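Local coordinates for importin subunit beta-1 (Saccharomyces cerevisiae, PDB 5OWU), which carries proteins into the nucleus in association with the importin alpha subunit, which recognises the classical nuclear localization signal of the cargo, at residues I378-E387 against S415-Q426. Numbering follows the deposited sequence.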
loop_
_atom_site.group_PDB
_atom_site.type_symbol
_atom_site.label_atom_id
_atom_site.label_comp_id
_atom_site.label_asym_id
_atom_site.label_seq_id
_atom_site.Cartn_x
_atom_site.Cartn_y
_atom_site.Cartn_z
ATOM N N ILE A 378 1.368 -17.675 -31.483
ATOM C CA ILE A 378 2.761 -17.709 -31.060
ATOM C C ILE A 378 3.718 -17.797 -32.250
ATOM O O ILE A 378 4.895 -17.435 -32.115
ATOM C CB ILE A 378 2.965 -18.859 -30.056
ATOM C CG1 ILE A 378 4.313 -18.732 -29.360
ATOM C CG2 ILE A 378 2.831 -20.211 -30.739
ATOM C CD1 ILE A 378 4.332 -19.379 -28.012
ATOM N N THR A 379 3.239 -18.235 -33.422
ATOM C CA THR A 379 4.038 -18.287 -34.645
ATOM C C THR A 379 3.552 -17.300 -35.704
ATOM O O THR A 379 3.946 -17.410 -36.868
ATOM C CB THR A 379 4.048 -19.699 -35.235
ATOM O OG1 THR A 379 2.704 -20.131 -35.475
ATOM C CG2 THR A 379 4.745 -20.674 -34.299
ATOM N N ALA A 380 2.715 -16.338 -35.326
ATOM C CA ALA A 380 2.207 -15.364 -36.283
ATOM C C ALA A 380 3.338 -14.503 -36.843
ATOM O O ALA A 380 4.422 -14.394 -36.265
ATOM C CB ALA A 380 1.162 -14.456 -35.632
ATOM N N ASP A 381 3.055 -13.865 -37.980
ATOM C CA ASP A 381 4.041 -13.016 -38.640
ATOM C C ASP A 381 4.170 -11.651 -37.979
ATOM O O ASP A 381 5.236 -11.029 -38.061
ATOM C CB ASP A 381 3.673 -12.831 -40.115
ATOM C CG ASP A 381 3.851 -14.095 -40.923
ATOM O OD1 ASP A 381 4.847 -14.812 -40.689
ATOM O OD2 ASP A 381 2.995 -14.372 -41.789
ATOM N N ASN A 382 3.109 -11.170 -37.333
ATOM C CA ASN A 382 3.105 -9.854 -36.702
ATOM C C ASN A 382 3.656 -9.964 -35.286
ATOM O O ASN A 382 3.189 -10.793 -34.498
ATOM C CB ASN A 382 1.687 -9.283 -36.679
ATOM C CG ASN A 382 1.650 -7.800 -36.353
ATOM O OD1 ASN A 382 2.523 -7.270 -35.661
ATOM N ND2 ASN A 382 0.626 -7.123 -36.853
ATOM N N TRP A 383 4.646 -9.127 -34.963
ATOM C CA TRP A 383 5.244 -9.186 -33.634
ATOM C C TRP A 383 4.207 -8.952 -32.548
ATOM O O TRP A 383 4.324 -9.506 -31.450
ATOM C CB TRP A 383 6.386 -8.168 -33.502
ATOM C CG TRP A 383 5.954 -6.723 -33.433
ATOM C CD1 TRP A 383 5.895 -5.834 -34.470
ATOM C CD2 TRP A 383 5.541 -6.001 -32.266
ATOM N NE1 TRP A 383 5.470 -4.606 -34.019
ATOM C CE2 TRP A 383 5.245 -4.681 -32.671
ATOM C CE3 TRP A 383 5.386 -6.342 -30.920
ATOM C CZ2 TRP A 383 4.803 -3.708 -31.780
ATOM C CZ3 TRP A 383 4.948 -5.370 -30.034
ATOM C CH2 TRP A 383 4.663 -4.070 -30.468
ATOM N N ARG A 384 3.181 -8.149 -32.834
ATOM C CA ARG A 384 2.161 -7.875 -31.825
ATOM C C ARG A 384 1.440 -9.152 -31.409
ATOM O O ARG A 384 1.076 -9.320 -30.238
ATOM C CB ARG A 384 1.158 -6.856 -32.357
ATOM C CG ARG A 384 1.727 -5.466 -32.577
ATOM C CD ARG A 384 0.667 -4.587 -33.220
ATOM N NE ARG A 384 0.988 -3.162 -33.180
ATOM C CZ ARG A 384 0.818 -2.384 -32.116
ATOM N NH1 ARG A 384 0.350 -2.885 -30.981
ATOM N NH2 ARG A 384 1.121 -1.100 -32.183
ATOM N N ASN A 385 1.232 -10.067 -32.358
ATOM C CA ASN A 385 0.518 -11.301 -32.057
ATOM C C ASN A 385 1.389 -12.291 -31.292
ATOM O O ASN A 385 0.907 -12.962 -30.375
ATOM C CB ASN A 385 -0.007 -11.914 -33.352
ATOM C CG ASN A 385 -1.094 -11.066 -33.990
ATOM O OD1 ASN A 385 -0.811 -10.067 -34.645
ATOM N ND2 ASN A 385 -2.341 -11.452 -33.785
ATOM N N ARG A 386 2.675 -12.387 -31.628
ATOM C CA ARG A 386 3.562 -13.258 -30.859
ATOM C C ARG A 386 3.741 -12.738 -29.434
ATOM O O ARG A 386 3.676 -13.514 -28.462
ATOM C CB ARG A 386 4.909 -13.382 -31.566
ATOM C CG ARG A 386 4.813 -13.812 -33.035
ATOM C CD ARG A 386 6.152 -14.285 -33.596
ATOM N NE ARG A 386 7.157 -13.227 -33.642
ATOM C CZ ARG A 386 7.210 -12.284 -34.576
ATOM N NH1 ARG A 386 6.298 -12.246 -35.542
ATOM N NH2 ARG A 386 8.163 -11.366 -34.538
ATOM N N GLU A 387 3.957 -11.427 -29.285
ATOM C CA GLU A 387 4.073 -10.848 -27.949
ATOM C C GLU A 387 2.798 -11.087 -27.153
ATOM O O GLU A 387 2.846 -11.495 -25.986
ATOM C CB GLU A 387 4.381 -9.351 -28.045
ATOM C CG GLU A 387 4.834 -8.717 -26.725
ATOM C CD GLU A 387 3.684 -8.386 -25.783
ATOM O OE1 GLU A 387 2.526 -8.307 -26.249
ATOM O OE2 GLU A 387 3.943 -8.196 -24.571
ATOM N N SER A 415 8.602 -23.719 -28.070
ATOM C CA SER A 415 8.249 -22.505 -28.803
ATOM C C SER A 415 8.576 -21.242 -28.003
ATOM O O SER A 415 8.988 -20.218 -28.575
ATOM C CB SER A 415 6.768 -22.537 -29.172
ATOM O OG SER A 415 5.959 -22.621 -28.014
ATOM N N ILE A 416 8.398 -21.289 -26.679
ATOM C CA ILE A 416 8.671 -20.112 -25.855
ATOM C C ILE A 416 10.166 -19.822 -25.827
ATOM O O ILE A 416 10.595 -18.674 -25.994
ATOM C CB ILE A 416 8.101 -20.299 -24.437
ATOM C CG1 ILE A 416 6.577 -20.243 -24.478
ATOM C CG2 ILE A 416 8.629 -19.217 -23.480
ATOM C CD1 ILE A 416 5.907 -20.638 -23.168
ATOM N N LEU A 417 10.981 -20.857 -25.608
ATOM C CA LEU A 417 12.426 -20.677 -25.639
ATOM C C LEU A 417 12.879 -20.190 -27.006
ATOM O O LEU A 417 13.829 -19.409 -27.111
ATOM C CB LEU A 417 13.132 -21.985 -25.284
ATOM C CG LEU A 417 12.972 -22.517 -23.861
ATOM C CD1 LEU A 417 13.622 -23.888 -23.733
ATOM C CD2 LEU A 417 13.572 -21.548 -22.857
ATOM N N ASN A 418 12.217 -20.649 -28.072
ATOM C CA ASN A 418 12.575 -20.175 -29.403
ATOM C C ASN A 418 12.292 -18.688 -29.541
ATOM O O ASN A 418 13.047 -17.968 -30.207
ATOM C CB ASN A 418 11.823 -20.967 -30.474
ATOM C CG ASN A 418 12.112 -20.465 -31.874
ATOM O OD1 ASN A 418 13.242 -20.548 -32.351
ATOM N ND2 ASN A 418 11.090 -19.942 -32.542
ATOM N N LEU A 419 11.221 -18.201 -28.906
ATOM C CA LEU A 419 10.944 -16.769 -28.994
ATOM C C LEU A 419 11.995 -15.898 -28.314
ATOM O O LEU A 419 11.980 -14.680 -28.514
ATOM C CB LEU A 419 9.575 -16.442 -28.403
ATOM C CG LEU A 419 8.369 -16.821 -29.261
ATOM C CD1 LEU A 419 7.104 -16.471 -28.521
ATOM C CD2 LEU A 419 8.388 -16.123 -30.612
ATOM N N MET A 420 12.898 -16.465 -27.512
ATOM C CA MET A 420 13.979 -15.643 -26.965
ATOM C C MET A 420 14.959 -15.194 -28.042
ATOM O O MET A 420 15.747 -14.270 -27.810
ATOM C CB MET A 420 14.732 -16.392 -25.865
ATOM C CG MET A 420 13.939 -16.563 -24.576
ATOM S SD MET A 420 13.575 -15.004 -23.717
ATOM C CE MET A 420 15.191 -14.515 -23.105
ATOM N N ASN A 421 14.921 -15.819 -29.214
ATOM C CA ASN A 421 15.692 -15.386 -30.368
ATOM C C ASN A 421 14.860 -14.561 -31.339
ATOM O O ASN A 421 15.282 -14.354 -32.479
ATOM C CB ASN A 421 16.275 -16.607 -31.079
ATOM C CG ASN A 421 17.048 -17.503 -30.135
ATOM O OD1 ASN A 421 17.792 -17.020 -29.279
ATOM N ND2 ASN A 421 16.855 -18.812 -30.262
ATOM N N ASP A 422 13.688 -14.089 -30.915
ATOM C CA ASP A 422 12.817 -13.336 -31.803
ATOM C C ASP A 422 13.494 -12.042 -32.240
ATOM O O ASP A 422 14.294 -11.457 -31.506
ATOM C CB ASP A 422 11.496 -13.022 -31.100
ATOM C CG ASP A 422 10.387 -12.687 -32.069
ATOM O OD1 ASP A 422 9.687 -13.623 -32.503
ATOM O OD2 ASP A 422 10.213 -11.494 -32.402
ATOM N N GLN A 423 13.159 -11.593 -33.451
ATOM C CA GLN A 423 13.668 -10.319 -33.948
ATOM C C GLN A 423 13.012 -9.120 -33.275
ATOM O O GLN A 423 13.528 -8.003 -33.384
ATOM C CB GLN A 423 13.464 -10.229 -35.460
ATOM C CG GLN A 423 12.006 -10.329 -35.907
ATOM C CD GLN A 423 11.869 -10.661 -37.384
ATOM O OE1 GLN A 423 12.441 -11.639 -37.871
ATOM N NE2 GLN A 423 11.111 -9.844 -38.105
ATOM N N SER A 424 11.886 -9.317 -32.592
ATOM C CA SER A 424 11.179 -8.225 -31.935
ATOM C C SER A 424 11.679 -8.075 -30.504
ATOM O O SER A 424 11.626 -9.030 -29.720
ATOM C CB SER A 424 9.675 -8.485 -31.939
ATOM O OG SER A 424 8.998 -7.506 -31.169
ATOM N N LEU A 425 12.155 -6.875 -30.162
ATOM C CA LEU A 425 12.578 -6.608 -28.789
ATOM C C LEU A 425 11.436 -6.827 -27.802
ATOM O O LEU A 425 11.633 -7.405 -26.724
ATOM C CB LEU A 425 13.099 -5.179 -28.670
ATOM C CG LEU A 425 13.457 -4.736 -27.253
ATOM C CD1 LEU A 425 14.503 -5.656 -26.652
ATOM C CD2 LEU A 425 13.955 -3.302 -27.268
ATOM N N GLN A 426 10.237 -6.350 -28.143
ATOM C CA GLN A 426 9.089 -6.530 -27.260
ATOM C C GLN A 426 8.793 -8.010 -27.046
ATOM O O GLN A 426 8.479 -8.439 -25.928
ATOM C CB GLN A 426 7.867 -5.821 -27.837
ATOM C CG GLN A 426 8.023 -4.313 -27.993
ATOM C CD GLN A 426 8.509 -3.915 -29.377
ATOM O OE1 GLN A 426 9.499 -4.448 -29.881
ATOM N NE2 GLN A 426 7.803 -2.977 -30.006
#
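Trp-383 and Ser-424 bring the two backbones nearest, with CA atoms 6.2 Å apart, where the turn between the helices of HEAT 9 lies beside the matching turn of HEAT 10. The polar bond across the contact is the salt bridge of Arg-386 with Asp-422. The guanidinium meets the carboxylate side-on, the two planes nearly coplanar. Its NE reaches OD1 of Asp-422 at 2.8 Å on the syn side, somewhat bent. NH2 points almost straight (177°) at the syn lone pair of Asp-422 OD2, 3.0 Å away. The bend of the arginine chain at chi3 (-65°) turns its third nitrogen back onto its own turn, where NH1 donates to Ala-380 O at 2.9 Å and more weakly to Asp-381 O. On the other side, Asp-422 OD2 also accepts from Ser-424 N, closing an Asx turn just before helix 425-442. Next to this bridge, Gln-426 sets NE2 over one face of the Trp-383 indole, offset toward the rim near CH2 (3.4 Å), its amide plane tilted 36° to the ring; CG of Arg-384 covers the opposite face. Ser-424 sets its CB against Trp-383 CB, and its OG weakly caps Val-427 N. At the other end of the contact, Ile-378 lays CG1 against CD1 of Leu-419 at 3.7 Å and brings CD1 to Ser-415 OG, a hydroxyl bonded to Ala-412 O. Glu-387 brings its CG to Gln-426 O, its carboxylate being held by Thr-430 and Gln-336. A leucine in place of Arg-386 would probably leave the Asp-422 carboxylate without its countercharge and the Ala-380 carbonyl without the NH1 donor. Consecutive HEAT repeats are thus joined by a charged, two-pronged bond that also braces both turns, flanked by apolar and amide-aromatic packing.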